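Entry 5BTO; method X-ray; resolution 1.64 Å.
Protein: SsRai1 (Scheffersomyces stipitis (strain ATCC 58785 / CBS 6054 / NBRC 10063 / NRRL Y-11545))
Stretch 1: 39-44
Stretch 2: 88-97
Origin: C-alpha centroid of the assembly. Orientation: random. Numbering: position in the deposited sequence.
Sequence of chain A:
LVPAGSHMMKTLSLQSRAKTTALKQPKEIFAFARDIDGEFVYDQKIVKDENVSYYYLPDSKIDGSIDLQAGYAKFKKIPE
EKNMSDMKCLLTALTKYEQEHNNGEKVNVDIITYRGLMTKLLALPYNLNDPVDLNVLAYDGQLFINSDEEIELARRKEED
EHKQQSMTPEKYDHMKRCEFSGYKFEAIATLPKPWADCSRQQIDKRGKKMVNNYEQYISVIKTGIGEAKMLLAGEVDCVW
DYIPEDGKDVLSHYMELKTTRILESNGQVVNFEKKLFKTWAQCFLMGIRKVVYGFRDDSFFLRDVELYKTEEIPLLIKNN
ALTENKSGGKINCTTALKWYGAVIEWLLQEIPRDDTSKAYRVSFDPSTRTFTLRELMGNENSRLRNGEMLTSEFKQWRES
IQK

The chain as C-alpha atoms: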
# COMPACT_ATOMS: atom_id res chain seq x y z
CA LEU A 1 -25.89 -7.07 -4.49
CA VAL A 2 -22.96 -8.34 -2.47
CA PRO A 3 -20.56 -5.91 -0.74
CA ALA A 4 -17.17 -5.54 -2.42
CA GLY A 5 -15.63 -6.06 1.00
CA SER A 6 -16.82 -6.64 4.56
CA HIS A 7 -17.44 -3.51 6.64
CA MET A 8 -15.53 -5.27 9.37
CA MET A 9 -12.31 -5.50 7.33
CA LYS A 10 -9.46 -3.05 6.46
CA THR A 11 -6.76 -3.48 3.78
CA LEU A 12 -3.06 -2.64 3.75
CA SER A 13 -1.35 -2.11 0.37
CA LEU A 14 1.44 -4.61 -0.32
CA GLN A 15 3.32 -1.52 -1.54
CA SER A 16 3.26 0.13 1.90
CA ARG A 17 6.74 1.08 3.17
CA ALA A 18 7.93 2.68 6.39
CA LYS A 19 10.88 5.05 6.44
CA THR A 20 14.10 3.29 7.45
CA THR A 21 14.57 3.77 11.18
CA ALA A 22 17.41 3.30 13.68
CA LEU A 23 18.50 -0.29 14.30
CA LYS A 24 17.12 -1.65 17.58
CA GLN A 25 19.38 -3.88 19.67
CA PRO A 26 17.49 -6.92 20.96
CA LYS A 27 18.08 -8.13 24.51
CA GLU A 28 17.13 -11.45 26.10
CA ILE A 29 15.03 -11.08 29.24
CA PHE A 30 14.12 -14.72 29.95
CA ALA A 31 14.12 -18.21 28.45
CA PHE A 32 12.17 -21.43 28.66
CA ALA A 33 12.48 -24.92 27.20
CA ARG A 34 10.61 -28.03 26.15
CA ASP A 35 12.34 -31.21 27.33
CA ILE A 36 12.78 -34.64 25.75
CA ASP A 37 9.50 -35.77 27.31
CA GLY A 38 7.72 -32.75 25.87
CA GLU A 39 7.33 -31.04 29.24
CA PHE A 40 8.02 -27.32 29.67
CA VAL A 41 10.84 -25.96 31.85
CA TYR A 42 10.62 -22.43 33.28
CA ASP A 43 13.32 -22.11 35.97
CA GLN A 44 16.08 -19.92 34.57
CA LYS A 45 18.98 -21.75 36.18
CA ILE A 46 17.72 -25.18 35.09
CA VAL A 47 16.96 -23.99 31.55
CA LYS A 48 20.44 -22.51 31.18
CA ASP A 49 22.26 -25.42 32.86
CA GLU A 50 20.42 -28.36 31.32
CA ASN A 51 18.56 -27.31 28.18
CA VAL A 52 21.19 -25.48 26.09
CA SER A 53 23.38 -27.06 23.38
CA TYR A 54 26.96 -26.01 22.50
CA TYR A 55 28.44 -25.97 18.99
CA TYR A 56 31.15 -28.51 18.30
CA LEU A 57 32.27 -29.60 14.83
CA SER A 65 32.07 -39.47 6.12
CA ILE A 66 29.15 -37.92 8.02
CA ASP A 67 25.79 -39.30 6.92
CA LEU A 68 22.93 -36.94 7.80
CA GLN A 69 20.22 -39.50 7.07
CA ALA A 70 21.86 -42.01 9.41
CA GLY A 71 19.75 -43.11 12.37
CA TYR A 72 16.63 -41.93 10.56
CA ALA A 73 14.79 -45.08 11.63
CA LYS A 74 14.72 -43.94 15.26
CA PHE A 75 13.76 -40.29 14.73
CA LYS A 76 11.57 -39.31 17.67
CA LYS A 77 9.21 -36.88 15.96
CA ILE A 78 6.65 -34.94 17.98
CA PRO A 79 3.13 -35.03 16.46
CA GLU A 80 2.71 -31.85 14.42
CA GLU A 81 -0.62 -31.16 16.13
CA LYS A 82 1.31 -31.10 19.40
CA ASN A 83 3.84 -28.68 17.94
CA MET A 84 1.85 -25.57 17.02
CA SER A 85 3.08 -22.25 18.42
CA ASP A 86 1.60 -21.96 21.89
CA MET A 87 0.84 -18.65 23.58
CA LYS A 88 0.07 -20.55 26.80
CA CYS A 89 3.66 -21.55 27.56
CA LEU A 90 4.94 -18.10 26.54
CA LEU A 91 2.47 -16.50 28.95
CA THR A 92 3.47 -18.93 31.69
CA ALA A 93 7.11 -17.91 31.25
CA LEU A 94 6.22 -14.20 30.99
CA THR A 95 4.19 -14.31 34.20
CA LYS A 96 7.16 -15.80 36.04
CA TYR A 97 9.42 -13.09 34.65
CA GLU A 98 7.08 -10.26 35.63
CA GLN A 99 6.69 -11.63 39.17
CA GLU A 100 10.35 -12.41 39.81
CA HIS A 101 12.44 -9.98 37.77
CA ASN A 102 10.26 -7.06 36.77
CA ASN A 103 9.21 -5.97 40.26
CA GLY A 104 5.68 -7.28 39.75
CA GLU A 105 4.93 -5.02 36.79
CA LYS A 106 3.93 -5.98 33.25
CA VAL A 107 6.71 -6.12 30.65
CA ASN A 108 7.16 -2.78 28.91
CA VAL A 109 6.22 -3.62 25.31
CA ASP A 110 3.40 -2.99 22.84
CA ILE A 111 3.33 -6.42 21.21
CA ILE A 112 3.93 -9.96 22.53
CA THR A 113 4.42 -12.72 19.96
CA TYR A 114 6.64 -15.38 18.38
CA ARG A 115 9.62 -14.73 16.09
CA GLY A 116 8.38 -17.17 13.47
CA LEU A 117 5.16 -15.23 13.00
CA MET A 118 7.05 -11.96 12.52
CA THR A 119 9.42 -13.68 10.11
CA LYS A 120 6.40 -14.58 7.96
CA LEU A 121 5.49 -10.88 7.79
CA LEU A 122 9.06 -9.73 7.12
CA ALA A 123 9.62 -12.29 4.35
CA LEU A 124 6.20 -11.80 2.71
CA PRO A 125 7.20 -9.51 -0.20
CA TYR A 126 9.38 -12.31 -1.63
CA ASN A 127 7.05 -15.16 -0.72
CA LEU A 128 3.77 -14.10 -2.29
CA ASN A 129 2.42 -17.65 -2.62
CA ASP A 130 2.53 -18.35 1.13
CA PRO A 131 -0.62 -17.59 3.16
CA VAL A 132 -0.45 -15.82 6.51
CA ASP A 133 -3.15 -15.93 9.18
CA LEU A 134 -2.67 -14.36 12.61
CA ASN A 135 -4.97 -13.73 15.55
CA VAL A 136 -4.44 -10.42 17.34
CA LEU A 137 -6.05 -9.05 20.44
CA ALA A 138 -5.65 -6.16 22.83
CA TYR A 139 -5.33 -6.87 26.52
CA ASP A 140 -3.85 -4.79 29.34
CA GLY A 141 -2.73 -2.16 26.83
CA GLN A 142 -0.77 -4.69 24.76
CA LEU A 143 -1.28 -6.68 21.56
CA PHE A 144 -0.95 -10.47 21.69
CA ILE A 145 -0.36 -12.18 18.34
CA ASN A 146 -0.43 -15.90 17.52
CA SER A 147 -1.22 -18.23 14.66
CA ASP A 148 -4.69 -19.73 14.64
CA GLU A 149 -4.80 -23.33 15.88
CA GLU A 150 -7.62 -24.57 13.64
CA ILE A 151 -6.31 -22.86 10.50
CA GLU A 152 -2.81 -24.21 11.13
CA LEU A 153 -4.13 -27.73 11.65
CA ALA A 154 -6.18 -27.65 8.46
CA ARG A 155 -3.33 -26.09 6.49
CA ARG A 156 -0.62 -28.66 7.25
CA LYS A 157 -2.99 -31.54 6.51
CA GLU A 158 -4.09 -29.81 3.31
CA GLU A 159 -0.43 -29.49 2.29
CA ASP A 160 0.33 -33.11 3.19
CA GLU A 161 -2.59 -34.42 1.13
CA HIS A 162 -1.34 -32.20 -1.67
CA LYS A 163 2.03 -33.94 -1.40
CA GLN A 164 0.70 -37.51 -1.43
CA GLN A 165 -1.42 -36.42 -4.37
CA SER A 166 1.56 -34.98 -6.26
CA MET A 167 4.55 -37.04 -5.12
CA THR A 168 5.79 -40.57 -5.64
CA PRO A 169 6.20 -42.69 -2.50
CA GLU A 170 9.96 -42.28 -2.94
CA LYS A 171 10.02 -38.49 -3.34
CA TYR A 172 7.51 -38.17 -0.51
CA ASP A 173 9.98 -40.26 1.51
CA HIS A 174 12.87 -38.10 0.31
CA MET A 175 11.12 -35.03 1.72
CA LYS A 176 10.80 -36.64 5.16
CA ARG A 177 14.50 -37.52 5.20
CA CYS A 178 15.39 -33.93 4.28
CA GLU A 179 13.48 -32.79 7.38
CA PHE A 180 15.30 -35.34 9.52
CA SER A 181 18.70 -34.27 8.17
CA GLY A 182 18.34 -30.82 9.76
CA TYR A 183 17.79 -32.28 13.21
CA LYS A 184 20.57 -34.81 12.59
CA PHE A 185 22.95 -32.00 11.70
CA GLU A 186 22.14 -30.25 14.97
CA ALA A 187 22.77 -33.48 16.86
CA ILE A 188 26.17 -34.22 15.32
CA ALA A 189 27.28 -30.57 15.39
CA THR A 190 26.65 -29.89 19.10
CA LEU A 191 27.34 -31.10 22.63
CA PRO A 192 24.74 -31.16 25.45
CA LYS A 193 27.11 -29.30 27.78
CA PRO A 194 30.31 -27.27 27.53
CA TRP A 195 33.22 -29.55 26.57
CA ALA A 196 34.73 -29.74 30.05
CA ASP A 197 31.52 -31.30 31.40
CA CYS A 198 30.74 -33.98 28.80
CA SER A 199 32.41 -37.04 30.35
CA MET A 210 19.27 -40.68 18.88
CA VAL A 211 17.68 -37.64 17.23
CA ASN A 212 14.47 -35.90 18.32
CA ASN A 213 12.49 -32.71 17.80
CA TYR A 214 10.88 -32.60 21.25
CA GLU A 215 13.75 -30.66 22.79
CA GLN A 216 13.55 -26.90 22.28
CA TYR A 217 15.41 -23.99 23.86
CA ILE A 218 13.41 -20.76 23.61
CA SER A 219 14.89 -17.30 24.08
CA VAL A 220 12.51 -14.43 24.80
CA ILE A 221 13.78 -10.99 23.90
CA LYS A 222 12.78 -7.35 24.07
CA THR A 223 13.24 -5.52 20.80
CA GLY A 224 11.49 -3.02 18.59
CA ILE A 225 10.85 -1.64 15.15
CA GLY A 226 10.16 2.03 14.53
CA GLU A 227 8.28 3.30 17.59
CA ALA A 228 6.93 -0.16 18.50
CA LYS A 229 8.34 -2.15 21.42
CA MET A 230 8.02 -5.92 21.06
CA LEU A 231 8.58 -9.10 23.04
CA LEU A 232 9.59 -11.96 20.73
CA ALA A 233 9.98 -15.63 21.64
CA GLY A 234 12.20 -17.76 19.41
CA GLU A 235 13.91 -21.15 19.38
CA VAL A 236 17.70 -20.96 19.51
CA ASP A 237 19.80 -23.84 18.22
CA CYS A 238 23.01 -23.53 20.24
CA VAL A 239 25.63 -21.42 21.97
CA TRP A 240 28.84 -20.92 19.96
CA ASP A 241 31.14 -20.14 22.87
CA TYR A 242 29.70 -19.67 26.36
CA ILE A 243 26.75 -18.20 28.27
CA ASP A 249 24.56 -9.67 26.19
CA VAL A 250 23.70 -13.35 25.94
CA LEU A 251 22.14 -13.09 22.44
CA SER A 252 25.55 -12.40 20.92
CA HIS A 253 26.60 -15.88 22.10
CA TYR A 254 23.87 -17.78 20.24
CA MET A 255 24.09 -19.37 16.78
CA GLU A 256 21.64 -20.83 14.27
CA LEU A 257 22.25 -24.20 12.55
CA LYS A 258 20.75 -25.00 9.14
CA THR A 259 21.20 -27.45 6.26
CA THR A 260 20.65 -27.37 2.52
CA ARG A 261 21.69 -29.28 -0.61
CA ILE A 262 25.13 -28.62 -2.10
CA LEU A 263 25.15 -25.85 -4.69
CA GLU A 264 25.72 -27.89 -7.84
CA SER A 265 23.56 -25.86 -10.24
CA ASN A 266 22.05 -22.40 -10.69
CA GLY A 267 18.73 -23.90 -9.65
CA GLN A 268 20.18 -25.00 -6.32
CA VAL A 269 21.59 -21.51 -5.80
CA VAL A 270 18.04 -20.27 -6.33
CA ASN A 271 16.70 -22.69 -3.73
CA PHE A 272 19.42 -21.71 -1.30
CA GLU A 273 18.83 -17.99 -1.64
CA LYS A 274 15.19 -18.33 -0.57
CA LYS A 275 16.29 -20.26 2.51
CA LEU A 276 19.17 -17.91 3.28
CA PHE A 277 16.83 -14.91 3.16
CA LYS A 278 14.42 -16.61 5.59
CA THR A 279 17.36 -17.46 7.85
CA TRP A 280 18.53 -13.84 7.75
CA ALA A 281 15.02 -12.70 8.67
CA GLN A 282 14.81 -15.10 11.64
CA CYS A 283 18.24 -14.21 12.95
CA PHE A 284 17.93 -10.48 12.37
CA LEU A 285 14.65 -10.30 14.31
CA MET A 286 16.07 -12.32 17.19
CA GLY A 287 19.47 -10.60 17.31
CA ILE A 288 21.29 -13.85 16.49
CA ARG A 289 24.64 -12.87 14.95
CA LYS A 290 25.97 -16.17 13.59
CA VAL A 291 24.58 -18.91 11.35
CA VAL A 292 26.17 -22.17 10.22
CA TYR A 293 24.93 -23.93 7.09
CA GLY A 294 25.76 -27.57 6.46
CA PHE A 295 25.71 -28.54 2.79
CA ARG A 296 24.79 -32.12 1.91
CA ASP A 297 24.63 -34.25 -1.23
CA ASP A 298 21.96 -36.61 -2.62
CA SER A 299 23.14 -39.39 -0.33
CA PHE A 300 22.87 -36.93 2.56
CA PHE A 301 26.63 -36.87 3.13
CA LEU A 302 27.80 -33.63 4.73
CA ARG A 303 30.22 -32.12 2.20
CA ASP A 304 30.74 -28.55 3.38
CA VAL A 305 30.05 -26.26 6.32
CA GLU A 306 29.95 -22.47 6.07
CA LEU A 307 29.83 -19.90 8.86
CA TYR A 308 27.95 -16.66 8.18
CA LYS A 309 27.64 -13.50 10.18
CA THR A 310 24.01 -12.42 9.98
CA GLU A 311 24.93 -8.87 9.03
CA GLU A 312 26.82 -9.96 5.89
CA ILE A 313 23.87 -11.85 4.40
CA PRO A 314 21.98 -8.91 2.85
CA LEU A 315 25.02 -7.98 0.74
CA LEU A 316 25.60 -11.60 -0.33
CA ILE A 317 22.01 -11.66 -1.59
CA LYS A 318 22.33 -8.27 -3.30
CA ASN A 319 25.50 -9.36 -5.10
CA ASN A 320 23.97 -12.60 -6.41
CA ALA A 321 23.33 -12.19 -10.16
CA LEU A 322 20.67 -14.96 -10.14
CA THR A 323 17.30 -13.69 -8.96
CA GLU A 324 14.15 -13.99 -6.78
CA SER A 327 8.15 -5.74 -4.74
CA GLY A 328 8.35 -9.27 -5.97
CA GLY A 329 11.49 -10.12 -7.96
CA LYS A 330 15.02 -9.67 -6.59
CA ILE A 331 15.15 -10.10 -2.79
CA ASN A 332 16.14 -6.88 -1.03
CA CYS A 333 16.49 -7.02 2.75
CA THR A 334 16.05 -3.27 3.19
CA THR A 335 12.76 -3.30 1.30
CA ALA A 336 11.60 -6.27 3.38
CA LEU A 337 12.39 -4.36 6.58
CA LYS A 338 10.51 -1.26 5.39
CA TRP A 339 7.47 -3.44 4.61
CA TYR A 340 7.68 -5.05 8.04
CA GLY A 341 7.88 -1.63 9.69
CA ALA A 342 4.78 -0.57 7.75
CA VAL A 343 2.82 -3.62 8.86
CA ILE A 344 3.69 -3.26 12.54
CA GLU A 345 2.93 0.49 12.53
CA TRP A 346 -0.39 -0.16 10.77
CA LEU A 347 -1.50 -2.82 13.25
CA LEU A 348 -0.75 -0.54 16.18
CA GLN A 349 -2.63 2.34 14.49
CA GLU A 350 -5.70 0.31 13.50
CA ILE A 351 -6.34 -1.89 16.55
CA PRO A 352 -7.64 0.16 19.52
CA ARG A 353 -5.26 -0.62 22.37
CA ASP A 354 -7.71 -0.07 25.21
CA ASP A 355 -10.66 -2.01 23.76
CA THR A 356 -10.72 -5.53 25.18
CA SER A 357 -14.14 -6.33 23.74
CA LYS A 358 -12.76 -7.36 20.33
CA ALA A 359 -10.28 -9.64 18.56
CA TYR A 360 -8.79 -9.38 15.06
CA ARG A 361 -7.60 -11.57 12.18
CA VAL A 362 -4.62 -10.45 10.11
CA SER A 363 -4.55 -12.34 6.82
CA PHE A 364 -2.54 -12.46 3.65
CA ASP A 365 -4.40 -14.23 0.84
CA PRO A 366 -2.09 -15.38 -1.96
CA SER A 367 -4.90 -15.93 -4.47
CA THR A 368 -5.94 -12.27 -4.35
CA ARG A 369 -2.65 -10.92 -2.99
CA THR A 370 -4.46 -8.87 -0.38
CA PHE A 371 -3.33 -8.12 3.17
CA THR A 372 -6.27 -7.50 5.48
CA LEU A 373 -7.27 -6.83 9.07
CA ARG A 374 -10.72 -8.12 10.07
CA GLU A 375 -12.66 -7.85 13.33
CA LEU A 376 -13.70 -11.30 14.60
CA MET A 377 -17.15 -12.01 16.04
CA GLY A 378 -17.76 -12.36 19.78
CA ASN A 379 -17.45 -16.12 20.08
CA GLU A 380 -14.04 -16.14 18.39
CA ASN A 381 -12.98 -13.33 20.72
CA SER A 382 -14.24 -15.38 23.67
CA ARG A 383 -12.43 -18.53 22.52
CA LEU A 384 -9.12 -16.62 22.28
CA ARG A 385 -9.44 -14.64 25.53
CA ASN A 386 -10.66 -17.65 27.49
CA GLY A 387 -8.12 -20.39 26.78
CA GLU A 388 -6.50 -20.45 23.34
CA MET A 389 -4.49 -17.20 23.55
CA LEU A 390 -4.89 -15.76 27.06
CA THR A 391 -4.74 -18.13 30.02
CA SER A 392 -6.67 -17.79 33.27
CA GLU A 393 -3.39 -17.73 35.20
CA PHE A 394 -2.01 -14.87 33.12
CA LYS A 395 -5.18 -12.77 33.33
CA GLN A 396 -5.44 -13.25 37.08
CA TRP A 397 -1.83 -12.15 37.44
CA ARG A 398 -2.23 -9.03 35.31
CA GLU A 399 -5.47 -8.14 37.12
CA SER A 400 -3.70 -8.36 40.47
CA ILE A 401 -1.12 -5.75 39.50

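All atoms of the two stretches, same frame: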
# COMPACT_ATOMS: atom_id res chain seq x y z
N GLU A 39 7.75 -31.89 28.13
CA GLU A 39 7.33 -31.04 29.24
C GLU A 39 8.06 -29.70 29.20
O GLU A 39 9.20 -29.62 28.74
CB GLU A 39 7.60 -31.74 30.57
CG GLU A 39 6.90 -33.08 30.72
CD GLU A 39 5.40 -32.95 30.97
OE1 GLU A 39 4.96 -31.85 31.37
OE2 GLU A 39 4.67 -33.94 30.76
N PHE A 40 7.41 -28.64 29.67
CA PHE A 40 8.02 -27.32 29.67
C PHE A 40 8.82 -27.02 30.94
O PHE A 40 8.43 -27.44 32.04
CB PHE A 40 6.97 -26.24 29.41
CG PHE A 40 6.46 -26.23 27.99
CD1 PHE A 40 7.19 -25.64 26.98
CD2 PHE A 40 5.26 -26.85 27.67
CE1 PHE A 40 6.74 -25.65 25.68
CE2 PHE A 40 4.80 -26.86 26.37
CZ PHE A 40 5.54 -26.26 25.37
N VAL A 41 9.94 -26.32 30.76
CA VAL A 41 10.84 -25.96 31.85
C VAL A 41 10.94 -24.44 31.93
O VAL A 41 11.21 -23.79 30.92
CB VAL A 41 12.24 -26.53 31.59
CG1 VAL A 41 13.15 -26.27 32.78
CG2 VAL A 41 12.15 -28.01 31.26
N TYR A 42 10.73 -23.89 33.12
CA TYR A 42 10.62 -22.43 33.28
C TYR A 42 11.67 -21.80 34.20
O TYR A 42 11.89 -20.59 34.13
CB TYR A 42 9.22 -22.04 33.78
CG TYR A 42 8.12 -22.42 32.80
CD1 TYR A 42 7.94 -21.70 31.63
CD2 TYR A 42 7.27 -23.49 33.05
CE1 TYR A 42 6.95 -22.03 30.73
CE2 TYR A 42 6.27 -23.84 32.16
CZ TYR A 42 6.12 -23.10 31.00
OH TYR A 42 5.14 -23.41 30.08
N ASP A 43 12.30 -22.61 35.05
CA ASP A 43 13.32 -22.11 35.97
C ASP A 43 14.55 -21.70 35.19
O ASP A 43 15.08 -22.49 34.41
CB ASP A 43 13.69 -23.18 37.00
CG ASP A 43 14.75 -22.70 37.97
OD1 ASP A 43 15.95 -22.86 37.67
OD2 ASP A 43 14.39 -22.15 39.03
N GLN A 44 15.01 -20.46 35.40
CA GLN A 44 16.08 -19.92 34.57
C GLN A 44 17.39 -20.68 34.73
O GLN A 44 18.08 -20.94 33.75
CB GLN A 44 16.30 -18.43 34.84
CG GLN A 44 15.09 -17.56 34.52
CD GLN A 44 14.65 -17.74 33.07
OE1 GLN A 44 15.23 -17.16 32.16
NE2 GLN A 44 13.64 -18.57 32.86
N LYS A 88 0.24 -20.16 25.41
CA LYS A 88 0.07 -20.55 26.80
C LYS A 88 1.41 -20.67 27.53
O LYS A 88 1.59 -20.12 28.63
CB LYS A 88 -0.68 -21.88 26.91
CG LYS A 88 -2.05 -21.88 26.28
CD LYS A 88 -2.69 -23.26 26.35
CE LYS A 88 -4.08 -23.26 25.75
NZ LYS A 88 -4.08 -22.82 24.33
N CYS A 89 2.35 -21.39 26.93
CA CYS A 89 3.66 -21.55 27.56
C CYS A 89 4.43 -20.22 27.60
O CYS A 89 5.09 -19.92 28.60
CB CYS A 89 4.49 -22.67 26.90
SG CYS A 89 4.77 -22.56 25.11
N LEU A 90 4.34 -19.43 26.54
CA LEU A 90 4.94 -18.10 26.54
C LEU A 90 4.38 -17.26 27.69
O LEU A 90 5.13 -16.60 28.41
CB LEU A 90 4.72 -17.41 25.18
CG LEU A 90 5.23 -15.97 25.07
CD1 LEU A 90 6.70 -15.87 25.53
CD2 LEU A 90 5.06 -15.44 23.63
N LEU A 91 3.06 -17.28 27.86
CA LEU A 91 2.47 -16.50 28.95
C LEU A 91 2.86 -17.04 30.32
O LEU A 91 3.00 -16.27 31.27
CB LEU A 91 0.95 -16.46 28.83
CG LEU A 91 0.50 -15.72 27.58
CD1 LEU A 91 -1.02 -15.66 27.53
CD2 LEU A 91 1.10 -14.32 27.55
N THR A 92 3.01 -18.35 30.43
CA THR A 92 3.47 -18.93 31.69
C THR A 92 4.87 -18.40 32.03
O THR A 92 5.14 -17.97 33.15
CB THR A 92 3.47 -20.47 31.65
OG1 THR A 92 2.14 -20.94 31.40
CG2 THR A 92 3.98 -21.05 32.98
N ALA A 93 5.76 -18.40 31.04
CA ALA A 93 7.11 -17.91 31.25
C ALA A 93 7.13 -16.40 31.53
O ALA A 93 7.89 -15.93 32.36
CB ALA A 93 7.99 -18.24 30.05
N LEU A 94 6.28 -15.66 30.82
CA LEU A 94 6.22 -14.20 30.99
C LEU A 94 5.72 -13.82 32.38
O LEU A 94 6.22 -12.89 33.01
CB LEU A 94 5.31 -13.57 29.92
CG LEU A 94 5.09 -12.07 30.04
CD1 LEU A 94 6.38 -11.28 29.93
CD2 LEU A 94 4.09 -11.62 28.95
N THR A 95 4.73 -14.56 32.86
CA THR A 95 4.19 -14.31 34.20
C THR A 95 5.30 -14.47 35.24
O THR A 95 5.45 -13.64 36.13
CB THR A 95 3.03 -15.27 34.51
OG1 THR A 95 1.95 -15.00 33.59
CG2 THR A 95 2.53 -15.05 35.93
N LYS A 96 6.07 -15.53 35.10
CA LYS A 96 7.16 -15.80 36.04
C LYS A 96 8.18 -14.66 36.00
O LYS A 96 8.65 -14.19 37.03
CB LYS A 96 7.80 -17.13 35.70
CG LYS A 96 8.93 -17.57 36.64
CD LYS A 96 9.45 -18.92 36.20
CE LYS A 96 10.57 -19.43 37.11
NZ LYS A 96 10.10 -19.56 38.53
N TYR A 97 8.51 -14.22 34.79
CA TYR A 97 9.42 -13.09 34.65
C TYR A 97 8.90 -11.81 35.31
O TYR A 97 9.63 -11.12 36.03
CB TYR A 97 9.75 -12.85 33.17
CG TYR A 97 10.48 -11.54 32.95
CD1 TYR A 97 11.85 -11.45 33.19
CD2 TYR A 97 9.80 -10.39 32.56
CE1 TYR A 97 12.52 -10.27 33.03
CE2 TYR A 97 10.48 -9.19 32.39
CZ TYR A 97 11.84 -9.14 32.63
OH TYR A 97 12.53 -7.97 32.47
O HOH W 1 11.87 -21.50 39.57

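Residues 39-44 run along one side of the helix that contains residues 88-97. The first stretch is a short strand at Phe40 and Val41 that passes into a turn, and the second is helical throughout. Their backbones stay apart: the CA atoms of Phe40 and Cys89 are 7.5 Å from each other, and those of Tyr42 and Ala93 are 6.1 Å apart. No direct hydrogen bond joins the two stretches. The contact, which buries 327 Å² counted over both sides, therefore rests on side-chain packing supplemented by one water bridge.

Within the helix, backbone hydrogen bonds such as Thr92 N to Lys88 O (2.9 Å) and Ala93 N to Cys89 O (3.0 Å) maintain the i to i+4 spacing. That repeat brings Cys89, Thr92, Ala93 and Lys96 to the surface met by stretch 1, whereas the CA-to-CB bonds of Leu90 and Leu91 point away from it.

Glu39 lies out of reach of the helix, and the contact begins at Phe40. Its CA-to-CB bond points toward the helix, and the side chain, in the m rotamer, lays one ring face against Cys89. Cys89 CB sits 3.9 Å from the centroid of the Phe40 ring and only 9° off the ring normal, a CH-π contact almost directly over the face. The sulfur approaches more obliquely: Cys89 SG is 4.2 Å from the same centroid, 33° off the normal, and 3.7 Å from Phe40 CE1. The polarizable thiol and the aromatic ring thus add a sulfur-aromatic contact to the apolar packing.

Val41 makes no contact, as expected where an extended chain alternates the direction of its side chains. Tyr42 turns back toward the helix and provides the centre of the interface, with 112 Å² covered. Thr92 CG2 lies over one face of the ring, 3.7 Å from the Tyr42 centroid and 18° off the normal, forming a second CH-π contact. The hydroxyl of Thr92 is engaged within its own helix, where Thr92 OG1 donates to Lys88 O at 2.9 Å. Ala93 fills the space at the ring edge, its CB 3.8 Å from Tyr42 CD1; this small side chain accompanies the closer of the two backbone approaches. At the far end of the ring, Tyr42 OH comes within 3.3 Å of Cys89 CB, so Cys89 touches both aromatic residues.

The extended side chain of Lys96 completes the contact. Its aliphatic part passes Tyr42, with Lys96 CD 4.0 Å from Tyr42 CB and Lys96 CE 3.5 Å from Tyr42 O. That carbonyl oxygen also accepts a hydrogen bond from Gln44 NE2, at 3.0 Å, within stretch 1.

Asp43 points its CA-to-CB bond away from the helix, yet its carboxylate is linked to Lys96 through water 1. The water donates to Asp43 OD2 (2.7 Å) and accepts from Lys96 NZ (2.8 Å), connecting the opposite charges without a direct salt bridge. Asp43 also serves as the N-cap of the helix that follows, its side chain capping a backbone nitrogen just beyond the stretch.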